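Local coordinates for uncharacterized protein TCIL3000_10_9440 (Trypanosoma congolense, PDB 5KMX) that is an insect-stage surface antigen of unestablished function, a membrane protein whose bilobed ectodomain may act as a sensor, at residues R32-N37 and T74-I79; A60-N65 and V198-Y203. All coordinates share one frame; numbering follows the deposited sequence.

Contact 1: R32-N37 and T74-I79; sequences RFNTEN and TVVVNI
F33 and N34 both set CG anti to their own carbonyl carbon (chi1 -67° and -74°), and both side chains end up against strand 72-79. F33 lies side by side with V77, CE1 standing 3.9 Å from V77 CG1, while V75 CG1 meets the ring edge and I79 CD1 covers one face, 4.0 Å from F33 CE2. N34 is the second residue of the type II' turn from F33 to E36, which joins two antiparallel strands as a beta hairpin. Its backbone N binds V76 O almost straight, and its amide then takes over where the chain turns away: OD1 accepts from V76 N at 2.6 Å, and ND2 donates in the amide plane to T74 O at 3.2 Å. A side chain thus continues the bonding begun by the reciprocal R32-N78 pair. On the outer side R32 NE reaches back across the hairpin to N37 OD1 (2.8 Å). L62, V200 and L202 add to the apolar surroundings of F33. The two bonds of the N34 carboxamide, together with that from the N34 backbone N, hold this residue to three successive peptide groups and fix the rotation of its amide.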
# COMPACT_ATOMS: atom_id res chain seq x y z
N ARG A 32 10.83 3.01 17.37
CA ARG A 32 11.39 1.86 16.68
C ARG A 32 10.33 0.96 16.04
O ARG A 32 9.25 0.76 16.60
CB ARG A 32 12.24 1.03 17.64
CG ARG A 32 13.49 1.75 18.12
CD ARG A 32 14.36 0.86 18.98
NE ARG A 32 15.65 1.49 19.27
CZ ARG A 32 16.47 1.11 20.24
NH1 ARG A 32 16.14 0.11 21.05
NH2 ARG A 32 17.62 1.75 20.42
N PHE A 33 10.66 0.45 14.86
CA PHE A 33 9.94 -0.66 14.25
C PHE A 33 10.80 -1.90 14.46
O PHE A 33 11.88 -2.00 13.87
CB PHE A 33 9.68 -0.41 12.76
CG PHE A 33 8.73 0.72 12.50
CD1 PHE A 33 7.36 0.51 12.54
CD2 PHE A 33 9.20 1.99 12.20
CE1 PHE A 33 6.48 1.55 12.29
CE2 PHE A 33 8.32 3.03 11.95
CZ PHE A 33 6.96 2.81 12.00
N ASN A 34 10.34 -2.82 15.30
CA ASN A 34 11.16 -3.94 15.75
C ASN A 34 12.46 -3.44 16.37
O ASN A 34 12.45 -2.84 17.44
CB ASN A 34 11.44 -4.91 14.59
CG ASN A 34 10.24 -5.75 14.22
OD1 ASN A 34 9.20 -5.68 14.87
ND2 ASN A 34 10.38 -6.55 13.17
N THR A 35 13.58 -3.67 15.68
CA THR A 35 14.91 -3.33 16.20
C THR A 35 15.35 -1.94 15.72
O THR A 35 16.08 -1.24 16.41
CB THR A 35 15.95 -4.39 15.76
OG1 THR A 35 15.99 -5.44 16.74
CG2 THR A 35 17.35 -3.80 15.60
N GLU A 36 14.89 -1.56 14.53
CA GLU A 36 15.41 -0.40 13.83
C GLU A 36 14.81 0.91 14.34
O GLU A 36 13.62 0.98 14.65
CB GLU A 36 15.14 -0.54 12.33
CG GLU A 36 15.49 -1.91 11.77
CD GLU A 36 16.97 -2.24 11.89
OE1 GLU A 36 17.32 -3.43 11.82
OE2 GLU A 36 17.78 -1.30 12.04
N ASN A 37 15.64 1.95 14.41
CA ASN A 37 15.17 3.28 14.78
C ASN A 37 14.29 3.89 13.68
O ASN A 37 14.55 3.70 12.50
CB ASN A 37 16.35 4.21 15.06
CG ASN A 37 17.14 3.80 16.29
OD1 ASN A 37 16.58 3.28 17.26
ND2 ASN A 37 18.45 4.02 16.25
N THR A 74 6.31 -10.29 11.22
CA THR A 74 5.78 -9.64 12.41
C THR A 74 6.55 -8.36 12.69
O THR A 74 7.78 -8.37 12.79
CB THR A 74 5.86 -10.56 13.64
OG1 THR A 74 5.22 -11.81 13.36
CG2 THR A 74 5.16 -9.91 14.84
N VAL A 75 5.82 -7.26 12.82
CA VAL A 75 6.42 -5.96 13.14
C VAL A 75 5.83 -5.42 14.44
O VAL A 75 4.61 -5.35 14.60
CB VAL A 75 6.19 -4.94 12.01
CG1 VAL A 75 6.77 -3.58 12.40
CG2 VAL A 75 6.80 -5.43 10.71
N VAL A 76 6.71 -5.02 15.35
CA VAL A 76 6.30 -4.41 16.61
C VAL A 76 6.50 -2.90 16.53
O VAL A 76 7.61 -2.43 16.33
CB VAL A 76 7.09 -4.98 17.80
CG1 VAL A 76 6.51 -4.48 19.11
CG2 VAL A 76 7.09 -6.50 17.77
N VAL A 77 5.41 -2.16 16.68
CA VAL A 77 5.43 -0.71 16.51
C VAL A 77 5.51 0.00 17.86
O VAL A 77 4.54 0.03 18.61
CB VAL A 77 4.18 -0.22 15.75
CG1 VAL A 77 4.27 1.28 15.48
CG2 VAL A 77 4.03 -0.98 14.44
N ASN A 78 6.68 0.58 18.14
CA ASN A 78 6.90 1.34 19.36
C ASN A 78 7.28 2.78 19.05
O ASN A 78 8.44 3.18 19.16
CB ASN A 78 8.00 0.68 20.20
CG ASN A 78 7.53 -0.59 20.88
OD1 ASN A 78 6.52 -0.61 21.57
ND2 ASN A 78 8.27 -1.68 20.67
N ILE A 79 6.27 3.57 18.65
CA ILE A 79 6.47 4.96 18.26
C ILE A 79 5.88 5.90 19.31
O ILE A 79 4.80 5.65 19.84
CB ILE A 79 5.82 5.24 16.89
CG1 ILE A 79 6.43 4.34 15.81
CG2 ILE A 79 5.98 6.71 16.51
CD1 ILE A 79 7.92 4.53 15.60

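Contact 2: A60-N65 and V198-Y203; sequences ATLPLN and VNVRLY
L62 and V200 meet on the apolar face of an antiparallel strand pair, where strand 53-63 runs beside strand 197-204 in the large mixed sheet of the ectodomain. L62 CD2 lies 3.8 Å from V200 CG2, the two side chains crossing at a slant, and V198 CG2 receives L64 CD2 from just beyond the end of the strand. F33 covers A60, L62 and V200 from the same side, so this face is the tightly packed one. The backbones are joined by two reciprocal pairs of hydrogen bonds, A60 with V200 and L62 with V198; in the second, L62 N to V198 O and V198 N to L62 O are both 2.7 Å. Between them sits the non-hydrogen-bonded pair T61 and N199, whose side chains project from the other face. This side is looser and more polar: T61 is exposed, and its OG1 remains 3.7 Å from N199 ND2. Strand 145-165 flanks 197-204 along its other edge, in parallel, through backbone bonds from N199 and R201. With CG anti to its backbone N (chi1 -179°), N199 keeps its amide beside strand 53-63, where ND2 is hydrogen-bonded to E59 OE2 and lies 3.2 Å from A60 O.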
# COMPACT_ATOMS: atom_id res chain seq x y z
N ALA A 60 11.08 3.09 8.71
CA ALA A 60 12.34 2.37 8.92
C ALA A 60 12.44 1.25 7.90
O ALA A 60 11.44 0.84 7.31
CB ALA A 60 12.42 1.83 10.33
N THR A 61 13.66 0.76 7.69
CA THR A 61 13.90 -0.37 6.79
C THR A 61 14.17 -1.62 7.62
O THR A 61 15.18 -1.71 8.31
CB THR A 61 15.09 -0.11 5.85
OG1 THR A 61 14.81 1.03 5.02
CG2 THR A 61 15.35 -1.32 4.96
N LEU A 62 13.26 -2.59 7.54
CA LEU A 62 13.38 -3.83 8.30
C LEU A 62 14.02 -4.93 7.46
O LEU A 62 13.51 -5.27 6.40
CB LEU A 62 12.01 -4.29 8.80
CG LEU A 62 11.61 -3.82 10.20
CD1 LEU A 62 11.69 -2.30 10.31
CD2 LEU A 62 10.22 -4.32 10.55
N PRO A 63 15.14 -5.50 7.94
CA PRO A 63 15.71 -6.65 7.24
C PRO A 63 14.94 -7.92 7.54
O PRO A 63 14.40 -8.06 8.63
CB PRO A 63 17.14 -6.72 7.79
CG PRO A 63 17.02 -6.18 9.17
CD PRO A 63 15.97 -5.10 9.10
N LEU A 64 14.89 -8.84 6.58
CA LEU A 64 14.26 -10.13 6.82
C LEU A 64 15.18 -10.97 7.70
O LEU A 64 16.26 -11.37 7.27
CB LEU A 64 13.96 -10.86 5.51
CG LEU A 64 13.00 -10.15 4.54
CD1 LEU A 64 12.77 -11.01 3.31
CD2 LEU A 64 11.67 -9.81 5.22
N ASN A 65 14.76 -11.20 8.94
CA ASN A 65 15.55 -11.97 9.89
C ASN A 65 14.63 -12.84 10.75
O ASN A 65 13.83 -13.62 10.21
CB ASN A 65 16.42 -11.03 10.73
CG ASN A 65 15.62 -9.92 11.39
OD1 ASN A 65 14.45 -10.10 11.75
ND2 ASN A 65 16.25 -8.77 11.57
N VAL A 198 12.24 -5.05 4.04
CA VAL A 198 10.93 -4.43 3.87
C VAL A 198 10.92 -3.04 4.50
O VAL A 198 11.38 -2.85 5.62
CB VAL A 198 9.82 -5.28 4.50
CG1 VAL A 198 8.47 -4.59 4.38
CG2 VAL A 198 9.77 -6.65 3.83
N ASN A 199 10.37 -2.07 3.76
CA ASN A 199 10.27 -0.70 4.24
C ASN A 199 8.93 -0.45 4.94
O ASN A 199 7.88 -0.56 4.32
CB ASN A 199 10.46 0.28 3.08
CG ASN A 199 10.38 1.73 3.52
OD1 ASN A 199 9.52 2.48 3.06
ND2 ASN A 199 11.28 2.13 4.42
N VAL A 200 8.99 -0.12 6.23
CA VAL A 200 7.79 0.09 7.02
C VAL A 200 7.51 1.58 7.21
O VAL A 200 8.43 2.36 7.41
CB VAL A 200 7.91 -0.58 8.41
CG1 VAL A 200 6.63 -0.39 9.21
CG2 VAL A 200 8.21 -2.07 8.24
N ARG A 201 6.23 1.95 7.13
CA ARG A 201 5.81 3.34 7.26
C ARG A 201 4.54 3.45 8.11
O ARG A 201 3.62 2.66 7.96
CB ARG A 201 5.57 3.95 5.88
CG ARG A 201 6.85 4.16 5.08
CD ARG A 201 6.67 3.95 3.59
NE ARG A 201 5.97 5.06 2.94
CZ ARG A 201 6.26 5.53 1.73
NH1 ARG A 201 5.56 6.53 1.22
NH2 ARG A 201 7.25 5.00 1.01
N LEU A 202 4.52 4.44 9.00
CA LEU A 202 3.37 4.70 9.85
C LEU A 202 2.79 6.08 9.56
O LEU A 202 3.49 7.09 9.67
CB LEU A 202 3.75 4.59 11.33
CG LEU A 202 2.66 4.93 12.35
CD1 LEU A 202 1.49 3.96 12.23
CD2 LEU A 202 3.23 4.92 13.76
N TYR A 203 1.51 6.12 9.19
CA TYR A 203 0.82 7.36 8.85
C TYR A 203 -0.21 7.75 9.90
O TYR A 203 -0.64 6.92 10.70
CB TYR A 203 0.12 7.22 7.49
CG TYR A 203 1.03 7.31 6.29
CD1 TYR A 203 1.78 6.21 5.87
CD2 TYR A 203 1.12 8.48 5.55
CE1 TYR A 203 2.60 6.29 4.77
CE2 TYR A 203 1.94 8.57 4.45
CZ TYR A 203 2.68 7.47 4.06
OH TYR A 203 3.50 7.56 2.96

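Contacts 1 and 2 illustrate how one mixed sheet can bring strands distant in sequence onto a shared apolar face. Their centres are about 8 Å apart, and strands 36-45 and 53-63, neighbours in the sheet, connect them. N34 ND2 of contact 1 packs against L62 CD2 of contact 2, 3.4 Å away; F33 CD1 approaches V200 CG1 at 3.5 Å. On the strand 36-45 side, E36 packs its CG against T61 O and its OE1 against P63 CD. Along the chain the segments of the two contacts alternate. In space this direct packing keeps them together, on the same side of the chain's centre.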